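Local coordinates for uncharacterized protein (Staphylococcus aureus subsp. aureus, PDB 4H0A) that is of unknown function but belongs to the CAP (cysteine-rich secretory protein) family, pairing a CAP domain with a CAP-associated N-terminal region, at residues Tyr154-Ser159 with Glu175-Ile180; Tyr133-Ser138 with Gln145-Tyr150; Glu39-Trp44 with Ser79-Ser84; Tyr277-Val282 with Ile286-Asn291. All blocks are in the same frame, centred on the assembly; numbering follows the deposited sequence.

Contact 1: residues Tyr154-Ser159 with Glu175-Ile180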
loop_
_atom_site.group_PDB
_atom_site.type_symbol
_atom_site.label_atom_id
_atom_site.label_comp_id
_atom_site.label_asym_id
_atom_site.label_seq_id
_atom_site.Cartn_x
_atom_site.Cartn_y
_atom_site.Cartn_z
ATOM N N TYR A 154 9.377 -11.987 6.466
ATOM C CA TYR A 154 8.412 -11.248 7.257
ATOM C C TYR A 154 7.100 -11.110 6.537
ATOM O O TYR A 154 7.017 -11.277 5.315
ATOM C CB TYR A 154 8.960 -9.852 7.589
ATOM C CG TYR A 154 10.157 -9.902 8.509
ATOM C CD1 TYR A 154 11.432 -10.146 8.013
ATOM C CD2 TYR A 154 10.008 -9.764 9.884
ATOM C CE1 TYR A 154 12.536 -10.223 8.859
ATOM C CE2 TYR A 154 11.106 -9.836 10.740
ATOM C CZ TYR A 154 12.369 -10.075 10.225
ATOM O OH TYR A 154 13.473 -10.160 11.040
ATOM N N ALA A 155 6.068 -10.793 7.303
ATOM C CA ALA A 155 4.746 -10.508 6.773
ATOM C C ALA A 155 4.189 -9.306 7.474
ATOM O O ALA A 155 4.300 -9.203 8.699
ATOM C CB ALA A 155 3.810 -11.692 6.953
ATOM N N GLN A 156 3.631 -8.378 6.705
ATOM C CA GLN A 156 2.891 -7.238 7.217
ATOM C C GLN A 156 1.435 -7.588 7.018
ATOM O O GLN A 156 1.033 -7.822 5.875
ATOM C CB GLN A 156 3.257 -5.955 6.487
ATOM C CG GLN A 156 4.715 -5.558 6.638
ATOM C CD GLN A 156 4.890 -4.218 6.001
ATOM O OE1 GLN A 156 5.096 -4.116 4.791
ATOM N NE2 GLN A 156 4.590 -3.167 6.746
ATOM N N VAL A 157 0.667 -7.713 8.105
ATOM C CA VAL A 157 -0.745 -8.068 8.056
ATOM C C VAL A 157 -1.560 -6.801 8.256
ATOM O O VAL A 157 -1.544 -6.233 9.347
ATOM C CB VAL A 157 -1.086 -9.140 9.121
ATOM C CG1 VAL A 157 -2.528 -9.623 8.961
ATOM C CG2 VAL A 157 -0.106 -10.305 9.036
ATOM N N TYR A 158 -2.280 -6.371 7.217
ATOM C CA TYR A 158 -3.087 -5.154 7.261
ATOM C C TYR A 158 -4.490 -5.464 7.707
ATOM O O TYR A 158 -5.152 -6.275 7.066
ATOM C CB TYR A 158 -3.117 -4.494 5.883
ATOM C CG TYR A 158 -1.743 -4.074 5.417
ATOM C CD1 TYR A 158 -1.136 -2.933 5.919
ATOM C CD2 TYR A 158 -1.033 -4.838 4.496
ATOM C CE1 TYR A 158 0.133 -2.539 5.496
ATOM C CE2 TYR A 158 0.240 -4.463 4.073
ATOM C CZ TYR A 158 0.814 -3.302 4.560
ATOM O OH TYR A 158 2.061 -2.935 4.119
ATOM N N SER A 159 -4.949 -4.827 8.790
ATOM C CA SER A 159 -6.305 -5.038 9.312
ATOM C C SER A 159 -7.065 -3.755 9.354
ATOM O O SER A 159 -6.482 -2.672 9.409
ATOM C CB SER A 159 -6.293 -5.631 10.716
ATOM O OG SER A 159 -5.550 -6.835 10.782
ATOM N N GLU A 175 15.546 -7.007 3.662
ATOM C CA GLU A 175 16.144 -5.889 2.900
ATOM C C GLU A 175 15.037 -5.043 2.292
ATOM O O GLU A 175 15.182 -3.825 2.312
ATOM C CB GLU A 175 17.229 -6.259 1.856
ATOM C CG GLU A 175 17.298 -7.696 1.393
ATOM C CD GLU A 175 17.767 -8.740 2.390
ATOM O OE1 GLU A 175 18.842 -8.558 3.006
ATOM O OE2 GLU A 175 17.023 -9.727 2.585
HETATM N N MSE A 176 13.888 -5.635 1.866
HETATM C CA MSE A 176 12.785 -4.804 1.376
HETATM C C MSE A 176 12.211 -3.997 2.534
HETATM O O MSE A 176 11.900 -2.821 2.375
HETATM C CB MSE A 176 11.663 -5.655 0.724
HETATM C CG MSE A 176 10.518 -4.822 0.163
HETATM SE SE MSE A 176 11.026 -4.061 -1.542
HETATM C CE MSE A 176 11.390 -2.327 -1.089
ATOM N N LEU A 177 12.052 -4.634 3.686
ATOM C CA LEU A 177 11.519 -3.977 4.872
ATOM C C LEU A 177 12.408 -2.772 5.281
ATOM O O LEU A 177 11.879 -1.700 5.563
ATOM C CB LEU A 177 11.429 -5.011 6.013
ATOM C CG LEU A 177 10.596 -4.663 7.219
ATOM C CD1 LEU A 177 9.143 -4.478 6.871
ATOM C CD2 LEU A 177 10.707 -5.760 8.259
ATOM N N ALA A 178 13.741 -2.917 5.237
ATOM C CA ALA A 178 14.652 -1.799 5.552
ATOM C C ALA A 178 14.532 -0.670 4.515
ATOM O O ALA A 178 14.609 0.508 4.864
ATOM C CB ALA A 178 16.093 -2.281 5.598
ATOM N N ASP A 179 14.338 -1.032 3.246
ATOM C CA ASP A 179 14.195 -0.056 2.176
ATOM C C ASP A 179 12.854 0.706 2.302
ATOM O O ASP A 179 12.859 1.933 2.251
ATOM C CB ASP A 179 14.314 -0.764 0.827
ATOM C CG ASP A 179 14.499 0.173 -0.340
ATOM O OD1 ASP A 179 13.486 0.616 -0.905
ATOM O OD2 ASP A 179 15.664 0.446 -0.699
ATOM N N ILE A 180 11.729 -0.001 2.507
ATOM C CA ILE A 180 10.418 0.648 2.672
ATOM C C ILE A 180 10.391 1.444 3.972
ATOM O O ILE A 180 9.876 2.561 3.969
ATOM C CB ILE A 180 9.232 -0.367 2.639
ATOM C CG1 ILE A 180 9.104 -0.987 1.255
ATOM C CG2 ILE A 180 7.900 0.313 3.063
ATOM C CD1 ILE A 180 8.073 -2.098 1.134
#
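Leu177, on the helical segment 175-180, faces the strand segment 154-159 with the backbones well apart: the closest CA atoms, those of Tyr154 and Leu177, are 8.3 Å from each other. The helix holds itself with its own i to i-4 bonds, among them Ile180 N to Met176 O at 2.8 Å, and meets the strand through side chains alone. Leu177 reaches over with CG anti to its backbone N (chi1 -165°), which spreads its two methyls between two strand residues. One of them, CD2, settles over a face of the Tyr154 ring, toward the rim, and lies 4.2 Å from Tyr154 CG; the two side chains run at about a right angle. The other methyl, Leu177 CD1, approaches the amide carbon CD of Gln156 at 4.3 Å. This is a helix laid against one face of an antiparallel sheet, a common alpha/beta packing, within the CAP-associated N-terminal region; strand 153-159 runs between strands 145-150 and 166-172, and helix 174-180 follows directly after the latter. Tyr154 and Gln156, two positions apart on an extended strand, present their side chains on the same face, so a single leucine can touch both. The buried amide of Gln156 is satisfied from elsewhere, OE1 by Arg170 NE and NE2 by Tyr183 OH.

Contact 2: residues Tyr133-Ser138 with Gln145-Tyr150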
loop_
_atom_site.group_PDB
_atom_site.type_symbol
_atom_site.label_atom_id
_atom_site.label_comp_id
_atom_site.label_asym_id
_atom_site.label_seq_id
_atom_site.Cartn_x
_atom_site.Cartn_y
_atom_site.Cartn_z
ATOM N N TYR A 133 18.871 -2.743 12.113
ATOM C CA TYR A 133 17.591 -2.055 11.973
ATOM C C TYR A 133 16.689 -2.513 13.098
ATOM O O TYR A 133 16.532 -3.718 13.284
ATOM C CB TYR A 133 16.940 -2.358 10.618
ATOM C CG TYR A 133 17.651 -1.693 9.469
ATOM C CD1 TYR A 133 18.727 -2.304 8.845
ATOM C CD2 TYR A 133 17.299 -0.416 9.051
ATOM C CE1 TYR A 133 19.414 -1.679 7.809
ATOM C CE2 TYR A 133 17.972 0.217 8.009
ATOM C CZ TYR A 133 19.038 -0.414 7.396
ATOM O OH TYR A 133 19.702 0.213 6.369
ATOM N N GLU A 134 16.142 -1.578 13.880
ATOM C CA GLU A 134 15.214 -1.908 14.962
ATOM C C GLU A 134 14.007 -0.999 14.855
ATOM O O GLU A 134 14.169 0.221 14.815
ATOM C CB GLU A 134 15.878 -1.780 16.332
ATOM C CG GLU A 134 15.064 -2.474 17.409
ATOM C CD GLU A 134 15.618 -2.340 18.811
ATOM O OE1 GLU A 134 16.593 -1.576 18.997
ATOM O OE2 GLU A 134 15.059 -2.980 19.730
ATOM N N PHE A 135 12.805 -1.581 14.756
ATOM C CA PHE A 135 11.577 -0.805 14.613
ATOM C C PHE A 135 10.863 -0.632 15.937
ATOM O O PHE A 135 10.805 -1.570 16.728
ATOM C CB PHE A 135 10.616 -1.479 13.626
ATOM C CG PHE A 135 11.068 -1.438 12.189
ATOM C CD1 PHE A 135 11.256 -0.226 11.537
ATOM C CD2 PHE A 135 11.225 -2.606 11.463
ATOM C CE1 PHE A 135 11.610 -0.188 10.190
ATOM C CE2 PHE A 135 11.594 -2.563 10.120
ATOM C CZ PHE A 135 11.791 -1.357 9.497
ATOM N N GLU A 136 10.291 0.566 16.152
ATOM C CA GLU A 136 9.494 0.912 17.336
ATOM C C GLU A 136 8.025 0.863 16.912
ATOM O O GLU A 136 7.513 1.865 16.414
ATOM C CB GLU A 136 9.889 2.314 17.848
ATOM C CG GLU A 136 11.322 2.420 18.345
ATOM C CD GLU A 136 11.633 1.552 19.547
ATOM O OE1 GLU A 136 10.818 1.537 20.498
ATOM O OE2 GLU A 136 12.684 0.874 19.532
ATOM N N LEU A 137 7.371 -0.312 17.027
ATOM C CA LEU A 137 5.977 -0.463 16.574
ATOM C C LEU A 137 4.984 0.194 17.549
ATOM O O LEU A 137 4.928 -0.197 18.716
ATOM C CB LEU A 137 5.588 -1.943 16.338
ATOM C CG LEU A 137 5.638 -2.385 14.864
ATOM C CD1 LEU A 137 7.055 -2.546 14.397
ATOM C CD2 LEU A 137 4.855 -3.671 14.639
ATOM N N SER A 138 4.189 1.181 17.056
ATOM C CA SER A 138 3.173 1.886 17.855
ATOM C C SER A 138 1.976 0.981 18.155
ATOM O O SER A 138 1.917 -0.141 17.647
ATOM C CB SER A 138 2.698 3.152 17.134
ATOM O OG SER A 138 1.904 2.886 15.987
ATOM N N GLN A 145 -1.204 -3.298 11.456
ATOM C CA GLN A 145 -0.093 -3.402 10.502
ATOM C C GLN A 145 0.938 -4.376 11.055
ATOM O O GLN A 145 2.139 -4.134 10.945
ATOM C CB GLN A 145 0.524 -2.007 10.313
ATOM C CG GLN A 145 1.197 -1.798 8.979
ATOM C CD GLN A 145 1.862 -0.446 8.879
ATOM O OE1 GLN A 145 1.932 0.328 9.831
ATOM N NE2 GLN A 145 2.393 -0.142 7.725
ATOM N N THR A 146 0.463 -5.463 11.680
ATOM C CA THR A 146 1.298 -6.415 12.412
ATOM C C THR A 146 2.469 -6.921 11.593
ATOM O O THR A 146 2.264 -7.398 10.483
ATOM C CB THR A 146 0.468 -7.606 12.887
ATOM O OG1 THR A 146 -0.826 -7.132 13.254
ATOM C CG2 THR A 146 1.129 -8.352 14.058
ATOM N N LEU A 147 3.692 -6.818 12.146
ATOM C CA LEU A 147 4.903 -7.336 11.507
ATOM C C LEU A 147 5.172 -8.694 12.129
ATOM O O LEU A 147 5.339 -8.766 13.345
ATOM C CB LEU A 147 6.082 -6.382 11.711
ATOM C CG LEU A 147 7.410 -6.789 11.056
ATOM C CD1 LEU A 147 7.262 -6.936 9.528
ATOM C CD2 LEU A 147 8.493 -5.768 11.356
ATOM N N ILE A 148 5.145 -9.771 11.333
ATOM C CA ILE A 148 5.331 -11.134 11.848
ATOM C C ILE A 148 6.502 -11.773 11.146
ATOM O O ILE A 148 6.586 -11.669 9.929
ATOM C CB ILE A 148 4.044 -11.995 11.661
ATOM C CG1 ILE A 148 2.788 -11.267 12.202
ATOM C CG2 ILE A 148 4.213 -13.365 12.341
ATOM C CD1 ILE A 148 1.458 -11.946 11.903
ATOM N N LYS A 149 7.381 -12.472 11.890
ATOM C CA LYS A 149 8.500 -13.171 11.272
ATOM C C LYS A 149 8.077 -14.618 11.040
ATOM O O LYS A 149 7.683 -15.291 11.986
ATOM C CB LYS A 149 9.759 -13.086 12.149
ATOM C CG LYS A 149 11.023 -13.566 11.443
ATOM C CD LYS A 149 12.276 -13.319 12.279
ATOM C CE LYS A 149 13.521 -13.863 11.616
ATOM N NZ LYS A 149 14.756 -13.478 12.346
ATOM N N TYR A 150 8.101 -15.072 9.778
ATOM C CA TYR A 150 7.785 -16.448 9.383
ATOM C C TYR A 150 9.043 -17.040 8.800
ATOM O O TYR A 150 9.426 -16.680 7.684
ATOM C CB TYR A 150 6.645 -16.483 8.352
ATOM C CG TYR A 150 5.294 -16.127 8.929
ATOM C CD1 TYR A 150 4.667 -16.955 9.852
ATOM C CD2 TYR A 150 4.621 -14.985 8.518
ATOM C CE1 TYR A 150 3.426 -16.633 10.388
ATOM C CE2 TYR A 150 3.365 -14.665 9.027
ATOM C CZ TYR A 150 2.764 -15.499 9.952
ATOM O OH TYR A 150 1.528 -15.187 10.465
#
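Phe135 and Leu137 converge on Leu147 in a small, wholly apolar contact between two different sheets of the CAP-associated N-terminal region. Segment 133-138 takes in the later part of strand 131-136, the middle strand of a three-stranded sheet, and the loop that follows, while 145-150 is an outermost strand of the seven-stranded one; the closest CA atoms, of Leu137 and Leu147, stand 8.6 Å apart, too far for strand pairing. Leu147 is the shared element and uses two parts of itself. With CG anti to the backbone N (chi1 -178°), it sends CD2 outward to within 4.2 Å of Phe135 CD2, approaching that ring obliquely. Nearer its root, Leu147 CB receives the methyl CD2 of Leu137, also at 4.2 Å. Both partners cross the leucine at roughly a right angle, one touching the end of its side chain and the other the base. Leu177 of helix 174-180 also touches Phe135 and Leu147, and Tyr183 meets the Phe135 ring edge-to-face, so the pair belongs to a larger apolar cluster. Ser138 N-caps the short helix 139-144, whose far end leads directly into Gln145. The whole forms a strand-helix-strand connection in which 131-136 and 145-150 belong to different sheets and meet through apolar side chains.

Contact 3: residues Glu39-Trp44 with Ser79-Ser84. With EDO (1,2-ethanediol), chain E.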
loop_
_atom_site.group_PDB
_atom_site.type_symbol
_atom_site.label_atom_id
_atom_site.label_comp_id
_atom_site.label_asym_id
_atom_site.label_seq_id
_atom_site.Cartn_x
_atom_site.Cartn_y
_atom_site.Cartn_z
ATOM N N GLU A 39 2.688 -22.989 1.901
ATOM C CA GLU A 39 1.964 -22.748 0.656
ATOM C C GLU A 39 1.611 -21.271 0.525
ATOM O O GLU A 39 1.741 -20.513 1.487
ATOM C CB GLU A 39 0.670 -23.594 0.652
ATOM C CG GLU A 39 -0.272 -23.260 1.802
ATOM C CD GLU A 39 -1.513 -24.123 1.896
ATOM O OE1 GLU A 39 -2.499 -23.821 1.183
ATOM O OE2 GLU A 39 -1.524 -25.060 2.726
ATOM N N GLY A 40 1.128 -20.891 -0.646
ATOM C CA GLY A 40 0.684 -19.528 -0.897
ATOM C C GLY A 40 1.787 -18.559 -1.259
ATOM O O GLY A 40 2.930 -18.963 -1.492
ATOM N N VAL A 41 1.445 -17.256 -1.257
ATOM C CA VAL A 41 2.343 -16.199 -1.721
ATOM C C VAL A 41 3.612 -16.081 -0.878
ATOM O O VAL A 41 4.645 -15.715 -1.430
ATOM C CB VAL A 41 1.665 -14.818 -1.905
ATOM C CG1 VAL A 41 0.362 -14.933 -2.682
ATOM C CG2 VAL A 41 1.446 -14.112 -0.589
ATOM N N GLY A 42 3.569 -16.465 0.396
ATOM C CA GLY A 42 4.762 -16.460 1.234
ATOM C C GLY A 42 5.883 -17.344 0.705
ATOM O O GLY A 42 7.063 -17.020 0.884
ATOM N N THR A 43 5.533 -18.440 -0.011
ATOM C CA THR A 43 6.532 -19.338 -0.613
ATOM C C THR A 43 7.152 -18.724 -1.887
ATOM O O THR A 43 8.140 -19.264 -2.374
ATOM C CB THR A 43 5.931 -20.718 -0.955
ATOM O OG1 THR A 43 4.950 -20.579 -1.994
ATOM C CG2 THR A 43 5.342 -21.432 0.268
ATOM N N TRP A 44 6.574 -17.637 -2.446
ATOM C CA TRP A 44 7.118 -17.009 -3.656
ATOM C C TRP A 44 8.365 -16.190 -3.337
ATOM O O TRP A 44 9.207 -16.041 -4.206
ATOM C CB TRP A 44 6.091 -16.092 -4.350
ATOM C CG TRP A 44 4.765 -16.722 -4.682
ATOM C CD1 TRP A 44 4.422 -18.040 -4.590
ATOM C CD2 TRP A 44 3.626 -16.048 -5.228
ATOM N NE1 TRP A 44 3.120 -18.217 -4.997
ATOM C CE2 TRP A 44 2.622 -17.017 -5.433
ATOM C CE3 TRP A 44 3.359 -14.715 -5.574
ATOM C CZ2 TRP A 44 1.353 -16.683 -5.909
ATOM C CZ3 TRP A 44 2.117 -14.394 -6.091
ATOM C CH2 TRP A 44 1.124 -15.366 -6.231
ATOM N N SER A 79 -8.171 -11.859 -7.557
ATOM C CA SER A 79 -6.872 -11.696 -6.920
ATOM C C SER A 79 -6.151 -10.463 -7.411
ATOM O O SER A 79 -6.410 -9.979 -8.514
ATOM C CB SER A 79 -6.009 -12.923 -7.185
ATOM O OG SER A 79 -5.804 -13.107 -8.577
ATOM N N TYR A 80 -5.238 -9.959 -6.572
ATOM C CA TYR A 80 -4.435 -8.793 -6.890
ATOM C C TYR A 80 -3.083 -8.943 -6.234
ATOM O O TYR A 80 -3.024 -9.094 -5.012
ATOM C CB TYR A 80 -5.155 -7.524 -6.411
ATOM C CG TYR A 80 -4.400 -6.265 -6.771
ATOM C CD1 TYR A 80 -4.507 -5.704 -8.041
ATOM C CD2 TYR A 80 -3.502 -5.687 -5.877
ATOM C CE1 TYR A 80 -3.760 -4.589 -8.406
ATOM C CE2 TYR A 80 -2.762 -4.556 -6.225
ATOM C CZ TYR A 80 -2.891 -4.013 -7.493
ATOM O OH TYR A 80 -2.181 -2.881 -7.816
ATOM N N TYR A 81 -1.997 -8.916 -7.026
ATOM C CA TYR A 81 -0.639 -9.053 -6.510
ATOM C C TYR A 81 0.289 -7.964 -7.023
ATOM O O TYR A 81 0.309 -7.724 -8.235
ATOM C CB TYR A 81 -0.035 -10.402 -6.943
ATOM C CG TYR A 81 -0.895 -11.611 -6.676
ATOM C CD1 TYR A 81 -0.938 -12.196 -5.412
ATOM C CD2 TYR A 81 -1.610 -12.222 -7.700
ATOM C CE1 TYR A 81 -1.684 -13.348 -5.176
ATOM C CE2 TYR A 81 -2.349 -13.380 -7.475
ATOM C CZ TYR A 81 -2.386 -13.939 -6.209
ATOM O OH TYR A 81 -3.094 -15.096 -5.963
ATOM N N ILE A 82 1.066 -7.337 -6.132
ATOM C CA ILE A 82 2.163 -6.441 -6.494
ATOM C C ILE A 82 3.396 -7.203 -6.059
ATOM O O ILE A 82 3.620 -7.370 -4.854
ATOM C CB ILE A 82 2.129 -5.002 -5.917
ATOM C CG1 ILE A 82 0.826 -4.277 -6.299
ATOM C CG2 ILE A 82 3.383 -4.216 -6.432
ATOM C CD1 ILE A 82 0.590 -2.963 -5.507
ATOM N N VAL A 83 4.163 -7.711 -7.030
ATOM C CA VAL A 83 5.346 -8.530 -6.778
ATOM C C VAL A 83 6.591 -7.700 -7.051
ATOM O O VAL A 83 6.774 -7.282 -8.187
ATOM C CB VAL A 83 5.294 -9.793 -7.681
ATOM C CG1 VAL A 83 6.513 -10.682 -7.453
ATOM C CG2 VAL A 83 3.988 -10.570 -7.466
ATOM N N SER A 84 7.450 -7.487 -6.040
ATOM C CA SER A 84 8.701 -6.735 -6.225
ATOM C C SER A 84 9.854 -7.688 -6.383
ATOM O O SER A 84 9.919 -8.685 -5.661
ATOM C CB SER A 84 8.970 -5.811 -5.041
ATOM O OG SER A 84 7.813 -5.070 -4.701
HETATM C C1 EDO E . -3.677 -14.006 -12.716
HETATM O O1 EDO E . -3.316 -12.836 -13.413
HETATM C C2 EDO E . -3.349 -13.829 -11.228
HETATM O O2 EDO E . -3.868 -14.948 -10.531
#
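Tyr81 offers its ring to a pair of projections from the short 3-10 turn of segment 39-44. The larger bump is the CZ3-CH2 end of the Trp44 indole, which sits in the angle between the face of the Tyr81 ring and Val83 CG2. On the tyrosine side CH2 lies over that face toward the rim, 3.6 Å from Tyr81 CE1, the ring planes oblique at 56°; on the looser valine side Val83 CG2 meets the indole edge, 4.5 Å from Trp44 CZ3. Val41 adds a smaller bump: its methyl CG1, anti to the carbonyl carbon (chi1 -48°), lies 3.6 Å from Tyr81 CE1, so methyl and indole corner bear on the same carbon from one side, side by side. The turn itself is compact, for the CA of Val41 sits over the centre of the Trp44 ring system, and Gly40 O receives both the N and, at 2.6 Å, the OG1 of Thr43. Here a loop preceding helix 50-56 covers one face of the seven-stranded antiparallel sheet, in which strand 79-86 lies between 69-76 and 89-96. Phe56 of helix 50-56 meets both aromatic rings. Close to Tyr81 CE2 lies a 1,2-ethanediol, probably from the crystallisation liquor, whose O2 is weakly bonded to Ser79 OG at 3.3 Å.

Contact 4: residues Tyr277-Val282 with Ile286-Asn291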
loop_
_atom_site.group_PDB
_atom_site.type_symbol
_atom_site.label_atom_id
_atom_site.label_comp_id
_atom_site.label_asym_id
_atom_site.label_seq_id
_atom_site.Cartn_x
_atom_site.Cartn_y
_atom_site.Cartn_z
ATOM N N TYR A 277 1.829 12.409 2.941
ATOM C CA TYR A 277 3.184 12.953 2.757
ATOM C C TYR A 277 4.293 11.971 3.200
ATOM O O TYR A 277 4.152 11.276 4.200
ATOM C CB TYR A 277 3.333 14.275 3.541
ATOM C CG TYR A 277 4.724 14.874 3.458
ATOM C CD1 TYR A 277 5.281 15.223 2.232
ATOM C CD2 TYR A 277 5.506 15.036 4.597
ATOM C CE1 TYR A 277 6.574 15.738 2.141
ATOM C CE2 TYR A 277 6.797 15.559 4.521
ATOM C CZ TYR A 277 7.331 15.905 3.288
ATOM O OH TYR A 277 8.603 16.423 3.179
ATOM N N ALA A 278 5.394 11.942 2.437
ATOM C CA ALA A 278 6.619 11.174 2.691
ATOM C C ALA A 278 6.449 9.645 2.603
ATOM O O ALA A 278 7.364 8.928 3.029
ATOM C CB ALA A 278 7.202 11.548 4.052
ATOM N N PHE A 279 5.345 9.138 2.002
ATOM C CA PHE A 279 5.137 7.694 1.890
ATOM C C PHE A 279 5.997 7.120 0.766
ATOM O O PHE A 279 6.236 7.789 -0.235
ATOM C CB PHE A 279 3.653 7.360 1.674
ATOM C CG PHE A 279 2.829 7.558 2.926
ATOM C CD1 PHE A 279 2.690 6.537 3.851
ATOM C CD2 PHE A 279 2.225 8.778 3.195
ATOM C CE1 PHE A 279 1.945 6.726 5.020
ATOM C CE2 PHE A 279 1.483 8.965 4.364
ATOM C CZ PHE A 279 1.351 7.939 5.270
ATOM N N ASN A 280 6.492 5.894 0.960
ATOM C CA ASN A 280 7.358 5.195 0.003
ATOM C C ASN A 280 6.611 4.190 -0.861
ATOM O O ASN A 280 7.145 3.776 -1.887
ATOM C CB ASN A 280 8.457 4.435 0.764
ATOM C CG ASN A 280 9.414 5.339 1.494
ATOM O OD1 ASN A 280 9.752 6.428 1.018
ATOM N ND2 ASN A 280 9.893 4.904 2.655
ATOM N N ASP A 281 5.432 3.724 -0.420
ATOM C CA ASP A 281 4.709 2.701 -1.161
ATOM C C ASP A 281 3.234 2.846 -0.914
ATOM O O ASP A 281 2.822 3.428 0.094
ATOM C CB ASP A 281 5.203 1.302 -0.745
ATOM C CG ASP A 281 4.923 1.021 0.706
ATOM O OD1 ASP A 281 5.427 1.774 1.559
ATOM O OD2 ASP A 281 4.139 0.100 0.988
ATOM N N VAL A 282 2.455 2.320 -1.833
ATOM C CA VAL A 282 1.005 2.428 -1.775
ATOM C C VAL A 282 0.421 1.606 -0.595
ATOM O O VAL A 282 -0.412 2.160 0.118
ATOM C CB VAL A 282 0.387 2.071 -3.143
ATOM C CG1 VAL A 282 -1.130 1.922 -3.053
ATOM C CG2 VAL A 282 0.760 3.143 -4.168
ATOM N N ILE A 286 -2.145 3.499 1.984
ATOM C CA ILE A 286 -3.537 3.042 2.118
ATOM C C ILE A 286 -3.814 2.637 3.567
ATOM O O ILE A 286 -4.876 2.972 4.083
ATOM C CB ILE A 286 -3.843 1.900 1.119
ATOM C CG1 ILE A 286 -3.891 2.481 -0.321
ATOM C CG2 ILE A 286 -5.159 1.148 1.484
ATOM C CD1 ILE A 286 -5.217 3.186 -0.713
ATOM N N HIS A 287 -2.862 1.960 4.227
ATOM C CA HIS A 287 -3.019 1.602 5.637
ATOM C C HIS A 287 -3.259 2.859 6.499
ATOM O O HIS A 287 -4.105 2.820 7.395
ATOM C CB HIS A 287 -1.789 0.829 6.158
ATOM C CG HIS A 287 -1.758 0.710 7.651
ATOM N ND1 HIS A 287 -1.001 1.572 8.423
ATOM C CD2 HIS A 287 -2.466 -0.101 8.469
ATOM C CE1 HIS A 287 -1.237 1.233 9.677
ATOM N NE2 HIS A 287 -2.121 0.238 9.754
ATOM N N SER A 288 -2.513 3.954 6.246
ATOM C CA SER A 288 -2.676 5.183 7.025
ATOM C C SER A 288 -4.034 5.831 6.758
ATOM O O SER A 288 -4.667 6.294 7.702
ATOM C CB SER A 288 -1.545 6.165 6.745
ATOM O OG SER A 288 -0.324 5.638 7.236
ATOM N N TRP A 289 -4.519 5.809 5.500
ATOM C CA TRP A 289 -5.850 6.353 5.191
ATOM C C TRP A 289 -6.953 5.460 5.778
ATOM O O TRP A 289 -7.911 5.979 6.352
ATOM C CB TRP A 289 -6.044 6.523 3.675
ATOM C CG TRP A 289 -5.242 7.638 3.071
ATOM C CD1 TRP A 289 -4.412 8.506 3.719
ATOM C CD2 TRP A 289 -5.165 7.974 1.682
ATOM N NE1 TRP A 289 -3.857 9.385 2.824
ATOM C CE2 TRP A 289 -4.266 9.055 1.560
ATOM C CE3 TRP A 289 -5.767 7.465 0.523
ATOM C CZ2 TRP A 289 -3.990 9.663 0.330
ATOM C CZ3 TRP A 289 -5.499 8.074 -0.693
ATOM C CH2 TRP A 289 -4.618 9.156 -0.782
HETATM N N MSE A 290 -6.796 4.129 5.684
HETATM C CA MSE A 290 -7.772 3.174 6.234
HETATM C C MSE A 290 -7.872 3.271 7.775
HETATM O O MSE A 290 -8.905 2.898 8.327
HETATM C CB MSE A 290 -7.400 1.718 5.854
HETATM C CG MSE A 290 -7.579 1.357 4.360
HETATM SE SE MSE A 290 -9.415 1.296 3.790
HETATM C CE MSE A 290 -10.124 -0.054 4.969
ATOM N N ASN A 291 -6.812 3.761 8.468
ATOM C CA ASN A 291 -6.807 3.868 9.937
ATOM C C ASN A 291 -7.074 5.307 10.423
ATOM O O ASN A 291 -6.874 5.610 11.599
ATOM C CB ASN A 291 -5.502 3.308 10.492
ATOM C CG ASN A 291 -5.490 1.802 10.412
ATOM O OD1 ASN A 291 -5.708 1.122 11.403
ATOM N ND2 ASN A 291 -5.313 1.233 9.227
#
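Phe279 touches Ser288 with the outer edge of its ring: Ser288 OG lies near the ring plane, 3.4 Å from Phe279 CE1 and almost as close to CZ. The phenyl group is carried there by a chi1 of -73°, which sets CG anti to the carbonyl carbon. Ser288 adopts the same rotamer on the helix, its OG beside its own backbone N, within weak hydrogen-bonding range of Thr284 O one turn earlier. The second meeting lies at the start of helix 282-290, where Ile286 N gives a nearly straight bond to Val282 O at 2.9 Å (175° at the hydrogen). This is an ordinary alpha-helical turn, entered from strand 270-277 of the CAP domain through a loop that ends in Asp281, the N-cap, whose carboxylate also forms a salt bridge with Arg170. One turn apart, Val282 and Ile286 lie side by side and point the same way, CG1 to CG1 3.9 Å, although their branches differ: Val282 CG1 is anti to the backbone N, whereas Ile286 CG1 is anti to the carbonyl carbon. Both pack on Val212 of helix 201-219. At the helix's other end, Asn291 folds its side chain back, ND2 donating to His287 O at 2.7 Å, while its OD1 is bonded to Thr144 OG1.

Overall arrangement
Three of the four contacts build the seven-stranded sheet side of the molecule, and the fourth lies in the CAP domain. Contacts 1 and 2 are neighbours, their centres about 8 Å apart, because strands 145-150 and 153-159 pair directly: Ala155 N meets Ile148 O at 2.8 Å. Contact 3 reaches the same sheet through strand 79-86, with its centre about 13 Å from that of contact 1 and about 20 Å from that of contact 2. Contacts 1 and 4 touch across the two family regions: Asn280 ND2 probably bonds to Ile180 O at 2.7 Å, and Tyr158 packs on His287. The ethanediol belongs to contact 3 alone and marks no known site.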